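Local coordinates for protein glutathione transferase o1 (Bombyx mori, PDB 3RBT) that is an omega-class glutathione transferase that probably conjugates glutathione to substrates and may also reduce dehydroascorbate with glutathione, at residues P19-D33 with K51-W65. Numbering follows the deposited sequence.
Sequences PPPALTDKLRLYHVD and KYEVYRLDPLRLPEW
The Arg28 chain leaves the backbone with CG opposite N (chi1 -174°) and bends at chi3, while CG of Glu53 sits between N and the carbonyl carbon (chi1 48°); the two run side by side. They belong to the parallel strands 27-31 and 52-56 of the beta-alpha-beta unit that opens the thioredoxin-like domain of glutathione transferases; helix 36-47 makes the crossover, packing on Leu29 and Val54. Six backbone hydrogen bonds, from Leu27 N to Lys51 O through Leu57 N to His31 O, join the strands. On the face away from that helix, Arg28 NE donates almost straight to Glu53 OE2 (2.7 Å, 165°), in the guanidinium plane and on the anti side of the carboxylate. NH1 and NH2 both grip Pro21 O, and NH1 also pairs with Glu79 of strand 77-80. Pro20 CB and Leu23 CD2 lie over opposite faces of the guanidinium and limit its rotation. A methionine in place of Arg28 would probably leave Glu53 without its closest charge partner and the Pro21 carbonyl ungripped, letting the N-terminal loop shift. Pro20 CG also lies over one face of the Tyr55 ring, 4.2 Å from its centroid. Next along this face, Tyr30, its hydroxyl bonded to Glu79, brings CE2 to Trp65 CH2 at the indole edge (3.5 Å). Pro19 CB and Pro63 CB sandwich the indole, with Pro19 CB 3.8 Å from the centroid of its five-membered ring.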
loop_
_atom_site.group_PDB
_atom_site.type_symbol
_atom_site.label_atom_id
_atom_site.label_comp_id
_atom_site.label_asym_id
_atom_site.label_seq_id
_atom_site.Cartn_x
_atom_site.Cartn_y
_atom_site.Cartn_z
ATOM N N PRO A 19 -3.445 -30.489 -7.572
ATOM C CA PRO A 19 -2.730 -29.258 -7.908
ATOM C C PRO A 19 -1.941 -29.377 -9.209
ATOM O O PRO A 19 -1.599 -30.487 -9.618
ATOM C CB PRO A 19 -1.778 -29.068 -6.723
ATOM C CG PRO A 19 -1.577 -30.426 -6.184
ATOM C CD PRO A 19 -2.890 -31.129 -6.365
ATOM N N PRO A 20 -1.658 -28.232 -9.857
ATOM C CA PRO A 20 -0.840 -28.208 -11.068
ATOM C C PRO A 20 0.596 -28.608 -10.749
ATOM O O PRO A 20 0.967 -28.630 -9.571
ATOM C CB PRO A 20 -0.892 -26.734 -11.490
ATOM C CG PRO A 20 -1.207 -25.992 -10.255
ATOM C CD PRO A 20 -2.127 -26.881 -9.495
ATOM N N PRO A 21 1.403 -28.923 -11.784
ATOM C CA PRO A 21 2.787 -29.326 -11.542
ATOM C C PRO A 21 3.666 -28.146 -11.129
ATOM O O PRO A 21 3.212 -26.994 -11.144
ATOM C CB PRO A 21 3.231 -29.861 -12.906
ATOM C CG PRO A 21 2.417 -29.091 -13.880
ATOM C CD PRO A 21 1.082 -28.912 -13.226
ATOM N N ALA A 22 4.910 -28.441 -10.759
ATOM C CA ALA A 22 5.909 -27.415 -10.480
ATOM C C ALA A 22 6.107 -26.511 -11.695
ATOM O O ALA A 22 6.000 -26.965 -12.837
ATOM C CB ALA A 22 7.231 -28.070 -10.078
ATOM N N LEU A 23 6.391 -25.235 -11.451
ATOM C CA LEU A 23 6.615 -24.283 -12.542
ATOM C C LEU A 23 7.872 -24.614 -13.329
ATOM O O LEU A 23 8.844 -25.138 -12.780
ATOM C CB LEU A 23 6.722 -22.855 -12.009
ATOM C CG LEU A 23 5.484 -22.262 -11.339
ATOM C CD1 LEU A 23 5.903 -21.011 -10.593
ATOM C CD2 LEU A 23 4.375 -21.981 -12.351
ATOM N N THR A 24 7.841 -24.318 -14.621
ATOM C CA THR A 24 9.037 -24.423 -15.440
ATOM C C THR A 24 9.409 -23.046 -15.981
ATOM O O THR A 24 10.070 -22.270 -15.297
ATOM C CB THR A 24 8.887 -25.463 -16.577
ATOM O OG1 THR A 24 7.735 -25.150 -17.373
ATOM C CG2 THR A 24 8.738 -26.869 -16.001
ATOM N N ASP A 25 8.946 -22.737 -17.188
ATOM C CA ASP A 25 9.362 -21.531 -17.901
ATOM C C ASP A 25 8.337 -20.402 -17.820
ATOM O O ASP A 25 8.622 -19.274 -18.242
ATOM C CB ASP A 25 9.655 -21.872 -19.373
ATOM C CG ASP A 25 8.400 -22.280 -20.141
ATOM O OD1 ASP A 25 7.599 -23.084 -19.611
ATOM O OD2 ASP A 25 8.210 -21.793 -21.279
ATOM N N LYS A 26 7.151 -20.704 -17.289
ATOM C CA LYS A 26 6.064 -19.725 -17.194
ATOM C C LYS A 26 5.700 -19.412 -15.750
ATOM O O LYS A 26 5.791 -20.273 -14.868
ATOM C CB LYS A 26 4.809 -20.216 -17.934
ATOM C CG LYS A 26 5.033 -20.569 -19.405
ATOM C CD LYS A 26 3.733 -20.930 -20.135
ATOM C CE LYS A 26 3.170 -22.285 -19.716
ATOM N NZ LYS A 26 4.118 -23.446 -19.917
ATOM N N LEU A 27 5.288 -18.173 -15.513
ATOM C CA LEU A 27 4.708 -17.792 -14.238
ATOM C C LEU A 27 3.249 -18.233 -14.244
ATOM O O LEU A 27 2.679 -18.469 -15.307
ATOM C CB LEU A 27 4.833 -16.282 -14.039
ATOM C CG LEU A 27 6.010 -15.694 -13.243
ATOM C CD1 LEU A 27 7.345 -16.435 -13.401
ATOM C CD2 LEU A 27 6.167 -14.204 -13.556
ATOM N N ARG A 28 2.653 -18.370 -13.067
ATOM C CA ARG A 28 1.285 -18.881 -12.969
ATOM C C ARG A 28 0.391 -17.933 -12.185
ATOM O O ARG A 28 0.656 -17.647 -11.017
ATOM C CB ARG A 28 1.284 -20.258 -12.306
ATOM C CG ARG A 28 -0.077 -20.956 -12.268
ATOM C CD ARG A 28 0.055 -22.330 -11.612
ATOM N NE ARG A 28 0.788 -23.281 -12.450
ATOM C CZ ARG A 28 1.598 -24.235 -11.993
ATOM N NH1 ARG A 28 1.818 -24.383 -10.692
ATOM N NH2 ARG A 28 2.203 -25.049 -12.850
ATOM N N LEU A 29 -0.673 -17.461 -12.826
ATOM C CA LEU A 29 -1.660 -16.638 -12.150
ATOM C C LEU A 29 -2.914 -17.436 -11.798
ATOM O O LEU A 29 -3.569 -18.013 -12.682
ATOM C CB LEU A 29 -2.025 -15.411 -12.996
ATOM C CG LEU A 29 -2.860 -14.327 -12.286
ATOM C CD1 LEU A 29 -2.056 -13.611 -11.201
ATOM C CD2 LEU A 29 -3.441 -13.319 -13.282
ATOM N N TYR A 30 -3.218 -17.480 -10.502
ATOM C CA TYR A 30 -4.500 -17.963 -10.000
ATOM C C TYR A 30 -5.466 -16.781 -9.957
ATOM O O TYR A 30 -5.242 -15.800 -9.243
ATOM C CB TYR A 30 -4.353 -18.583 -8.608
ATOM C CG TYR A 30 -3.494 -19.830 -8.551
ATOM C CD1 TYR A 30 -2.119 -19.735 -8.363
ATOM C CD2 TYR A 30 -4.058 -21.103 -8.656
ATOM C CE1 TYR A 30 -1.316 -20.874 -8.303
ATOM C CE2 TYR A 30 -3.262 -22.252 -8.603
ATOM C CZ TYR A 30 -1.888 -22.120 -8.414
ATOM O OH TYR A 30 -1.067 -23.224 -8.347
ATOM N N HIS A 31 -6.545 -16.894 -10.723
ATOM C CA HIS A 31 -7.389 -15.756 -11.065
ATOM C C HIS A 31 -8.840 -16.193 -11.139
ATOM O O HIS A 31 -9.145 -17.248 -11.700
ATOM C CB HIS A 31 -6.917 -15.196 -12.418
ATOM C CG HIS A 31 -7.864 -14.232 -13.065
ATOM N ND1 HIS A 31 -8.159 -12.995 -12.529
ATOM C CD2 HIS A 31 -8.541 -14.305 -14.237
ATOM C CE1 HIS A 31 -8.996 -12.359 -13.331
ATOM N NE2 HIS A 31 -9.244 -13.133 -14.375
ATOM N N VAL A 32 -9.732 -15.413 -10.536
ATOM C CA VAL A 32 -11.164 -15.638 -10.727
ATOM C C VAL A 32 -11.633 -14.829 -11.939
ATOM O O VAL A 32 -11.444 -13.616 -11.992
ATOM C CB VAL A 32 -11.997 -15.231 -9.499
ATOM C CG1 VAL A 32 -13.487 -15.378 -9.805
ATOM C CG2 VAL A 32 -11.619 -16.068 -8.294
ATOM N N ASP A 33 -12.262 -15.504 -12.894
ATOM C CA ASP A 33 -12.747 -14.869 -14.113
ATOM C C ASP A 33 -13.508 -13.581 -13.794
ATOM O O ASP A 33 -14.333 -13.564 -12.895
ATOM C CB ASP A 33 -13.643 -15.845 -14.889
ATOM C CG ASP A 33 -13.189 -16.038 -16.323
ATOM O OD1 ASP A 33 -12.282 -15.304 -16.777
ATOM O OD2 ASP A 33 -13.730 -16.931 -17.004
ATOM N N LYS A 51 5.919 -14.736 -19.953
ATOM C CA LYS A 51 5.114 -15.914 -20.243
ATOM C C LYS A 51 4.413 -16.346 -18.975
ATOM O O LYS A 51 5.013 -16.352 -17.899
ATOM C CB LYS A 51 5.998 -17.044 -20.758
ATOM C CG LYS A 51 6.655 -16.756 -22.097
ATOM C CD LYS A 51 7.608 -17.885 -22.472
ATOM C CE LYS A 51 8.860 -17.833 -21.614
ATOM N NZ LYS A 51 9.752 -18.970 -21.928
ATOM N N TYR A 52 3.143 -16.700 -19.098
ATOM C CA TYR A 52 2.360 -17.097 -17.941
ATOM C C TYR A 52 1.229 -18.021 -18.356
ATOM O O TYR A 52 0.871 -18.095 -19.526
ATOM C CB TYR A 52 1.772 -15.861 -17.234
ATOM C CG TYR A 52 0.764 -15.123 -18.078
ATOM C CD1 TYR A 52 -0.602 -15.364 -17.935
ATOM C CD2 TYR A 52 1.173 -14.193 -19.030
ATOM C CE1 TYR A 52 -1.532 -14.695 -18.715
ATOM C CE2 TYR A 52 0.252 -13.518 -19.818
ATOM C CZ TYR A 52 -1.096 -13.774 -19.651
ATOM O OH TYR A 52 -2.014 -13.106 -20.423
ATOM N N GLU A 53 0.667 -18.709 -17.374
ATOM C CA GLU A 53 -0.567 -19.457 -17.553
ATOM C C GLU A 53 -1.561 -19.011 -16.486
ATOM O O GLU A 53 -1.168 -18.573 -15.402
ATOM C CB GLU A 53 -0.303 -20.959 -17.450
ATOM C CG GLU A 53 0.536 -21.360 -16.236
ATOM C CD GLU A 53 0.874 -22.840 -16.220
ATOM O OE1 GLU A 53 1.304 -23.377 -17.259
ATOM O OE2 GLU A 53 0.698 -23.468 -15.163
ATOM N N VAL A 54 -2.845 -19.117 -16.803
ATOM C CA VAL A 54 -3.905 -18.774 -15.876
ATOM C C VAL A 54 -4.567 -20.038 -15.336
ATOM O O VAL A 54 -5.085 -20.853 -16.104
ATOM C CB VAL A 54 -4.975 -17.887 -16.543
ATOM C CG1 VAL A 54 -6.098 -17.565 -15.563
ATOM C CG2 VAL A 54 -4.358 -16.608 -17.068
ATOM N N TYR A 55 -4.538 -20.204 -14.016
ATOM C CA TYR A 55 -5.368 -21.219 -13.391
ATOM C C TYR A 55 -6.632 -20.566 -12.862
ATOM O O TYR A 55 -6.595 -19.769 -11.919
ATOM C CB TYR A 55 -4.612 -22.022 -12.328
ATOM C CG TYR A 55 -3.899 -23.210 -12.932
ATOM C CD1 TYR A 55 -4.352 -24.510 -12.710
ATOM C CD2 TYR A 55 -2.793 -23.029 -13.774
ATOM C CE1 TYR A 55 -3.708 -25.606 -13.301
ATOM C CE2 TYR A 55 -2.145 -24.108 -14.355
ATOM C CZ TYR A 55 -2.604 -25.394 -14.118
ATOM O OH TYR A 55 -1.950 -26.459 -14.703
ATOM N N ARG A 56 -7.741 -20.889 -13.522
ATOM C CA ARG A 56 -9.047 -20.347 -13.185
ATOM C C ARG A 56 -9.552 -20.928 -11.872
ATOM O O ARG A 56 -9.657 -22.148 -11.721
ATOM C CB ARG A 56 -10.054 -20.658 -14.298
ATOM C CG ARG A 56 -9.853 -19.870 -15.571
ATOM C CD ARG A 56 -10.740 -20.418 -16.679
ATOM N NE ARG A 56 -11.198 -19.353 -17.567
ATOM C CZ ARG A 56 -12.278 -19.426 -18.347
ATOM N NH1 ARG A 56 -13.035 -20.521 -18.358
ATOM N NH2 ARG A 56 -12.603 -18.392 -19.117
ATOM N N LEU A 57 -9.859 -20.041 -10.933
ATOM C CA LEU A 57 -10.405 -20.429 -9.646
ATOM C C LEU A 57 -11.923 -20.326 -9.677
ATOM O O LEU A 57 -12.481 -19.323 -10.146
ATOM C CB LEU A 57 -9.850 -19.530 -8.533
ATOM C CG LEU A 57 -8.349 -19.547 -8.232
ATOM C CD1 LEU A 57 -7.938 -18.286 -7.469
ATOM C CD2 LEU A 57 -7.961 -20.794 -7.462
ATOM N N ASP A 58 -12.581 -21.382 -9.205
ATOM C CA ASP A 58 -14.015 -21.366 -8.974
ATOM C C ASP A 58 -14.241 -20.877 -7.542
ATOM O O ASP A 58 -13.846 -21.555 -6.591
ATOM C CB ASP A 58 -14.605 -22.769 -9.168
ATOM C CG ASP A 58 -16.136 -22.779 -9.178
ATOM O OD1 ASP A 58 -16.765 -21.984 -8.446
ATOM O OD2 ASP A 58 -16.717 -23.606 -9.916
ATOM N N PRO A 59 -14.875 -19.696 -7.383
ATOM C CA PRO A 59 -15.103 -19.104 -6.056
ATOM C C PRO A 59 -15.917 -20.011 -5.136
ATOM O O PRO A 59 -15.817 -19.906 -3.909
ATOM C CB PRO A 59 -15.899 -17.827 -6.365
ATOM C CG PRO A 59 -15.664 -17.550 -7.793
ATOM C CD PRO A 59 -15.464 -18.874 -8.454
ATOM N N LEU A 60 -16.712 -20.895 -5.727
ATOM C CA LEU A 60 -17.525 -21.829 -4.962
ATOM C C LEU A 60 -16.714 -23.074 -4.619
ATOM O O LEU A 60 -16.377 -23.297 -3.457
ATOM C CB LEU A 60 -18.802 -22.196 -5.735
ATOM C CG LEU A 60 -19.616 -21.043 -6.349
ATOM C CD1 LEU A 60 -20.424 -21.534 -7.544
ATOM C CD2 LEU A 60 -20.520 -20.348 -5.327
ATOM N N ARG A 61 -16.390 -23.869 -5.637
ATOM C CA ARG A 61 -15.646 -25.113 -5.447
ATOM C C ARG A 61 -14.126 -24.870 -5.464
ATOM O O ARG A 61 -13.444 -25.029 -6.484
ATOM C CB ARG A 61 -16.110 -26.183 -6.447
ATOM C CG ARG A 61 -17.626 -26.470 -6.351
ATOM C CD ARG A 61 -18.107 -27.588 -7.268
ATOM N NE ARG A 61 -18.108 -28.901 -6.614
ATOM C CZ ARG A 61 -19.159 -29.455 -6.005
ATOM N NH1 ARG A 61 -20.330 -28.826 -5.947
ATOM N NH2 ARG A 61 -19.041 -30.655 -5.449
ATOM N N LEU A 62 -13.617 -24.480 -4.301
ATOM C CA LEU A 62 -12.227 -24.104 -4.114
ATOM C C LEU A 62 -11.379 -25.288 -3.610
ATOM O O LEU A 62 -11.792 -26.005 -2.693
ATOM C CB LEU A 62 -12.182 -22.958 -3.113
ATOM C CG LEU A 62 -11.282 -21.778 -3.431
ATOM C CD1 LEU A 62 -11.943 -20.476 -2.993
ATOM C CD2 LEU A 62 -9.944 -21.981 -2.752
ATOM N N PRO A 63 -10.188 -25.500 -4.206
ATOM C CA PRO A 63 -9.376 -26.657 -3.816
ATOM C C PRO A 63 -8.747 -26.469 -2.443
ATOM O O PRO A 63 -8.315 -25.366 -2.107
ATOM C CB PRO A 63 -8.287 -26.716 -4.897
ATOM C CG PRO A 63 -8.734 -25.752 -5.984
ATOM C CD PRO A 63 -9.554 -24.726 -5.286
ATOM N N GLU A 64 -8.708 -27.550 -1.669
ATOM C CA GLU A 64 -8.182 -27.548 -0.302
ATOM C C GLU A 64 -6.729 -27.114 -0.210
ATOM O O GLU A 64 -6.356 -26.391 0.712
ATOM C CB GLU A 64 -8.366 -28.928 0.349
ATOM C CG GLU A 64 -9.726 -29.105 1.014
ATOM C CD GLU A 64 -9.886 -30.429 1.752
ATOM O OE1 GLU A 64 -8.955 -31.271 1.731
ATOM O OE2 GLU A 64 -10.962 -30.630 2.353
ATOM N N TRP A 65 -5.917 -27.563 -1.162
ATOM C CA TRP A 65 -4.499 -27.198 -1.215
ATOM C C TRP A 65 -4.306 -25.703 -1.476
ATOM O O TRP A 65 -3.293 -25.128 -1.082
ATOM C CB TRP A 65 -3.751 -28.033 -2.260
ATOM C CG TRP A 65 -4.282 -27.886 -3.654
ATOM C CD1 TRP A 65 -5.137 -28.734 -4.295
ATOM C CD2 TRP A 65 -3.993 -26.831 -4.583
ATOM N NE1 TRP A 65 -5.401 -28.278 -5.564
ATOM C CE2 TRP A 65 -4.715 -27.110 -5.768
ATOM C CE3 TRP A 65 -3.197 -25.674 -4.529
ATOM C CZ2 TRP A 65 -4.668 -26.276 -6.890
ATOM C CZ3 TRP A 65 -3.152 -24.841 -5.649
ATOM C CH2 TRP A 65 -3.885 -25.149 -6.810
#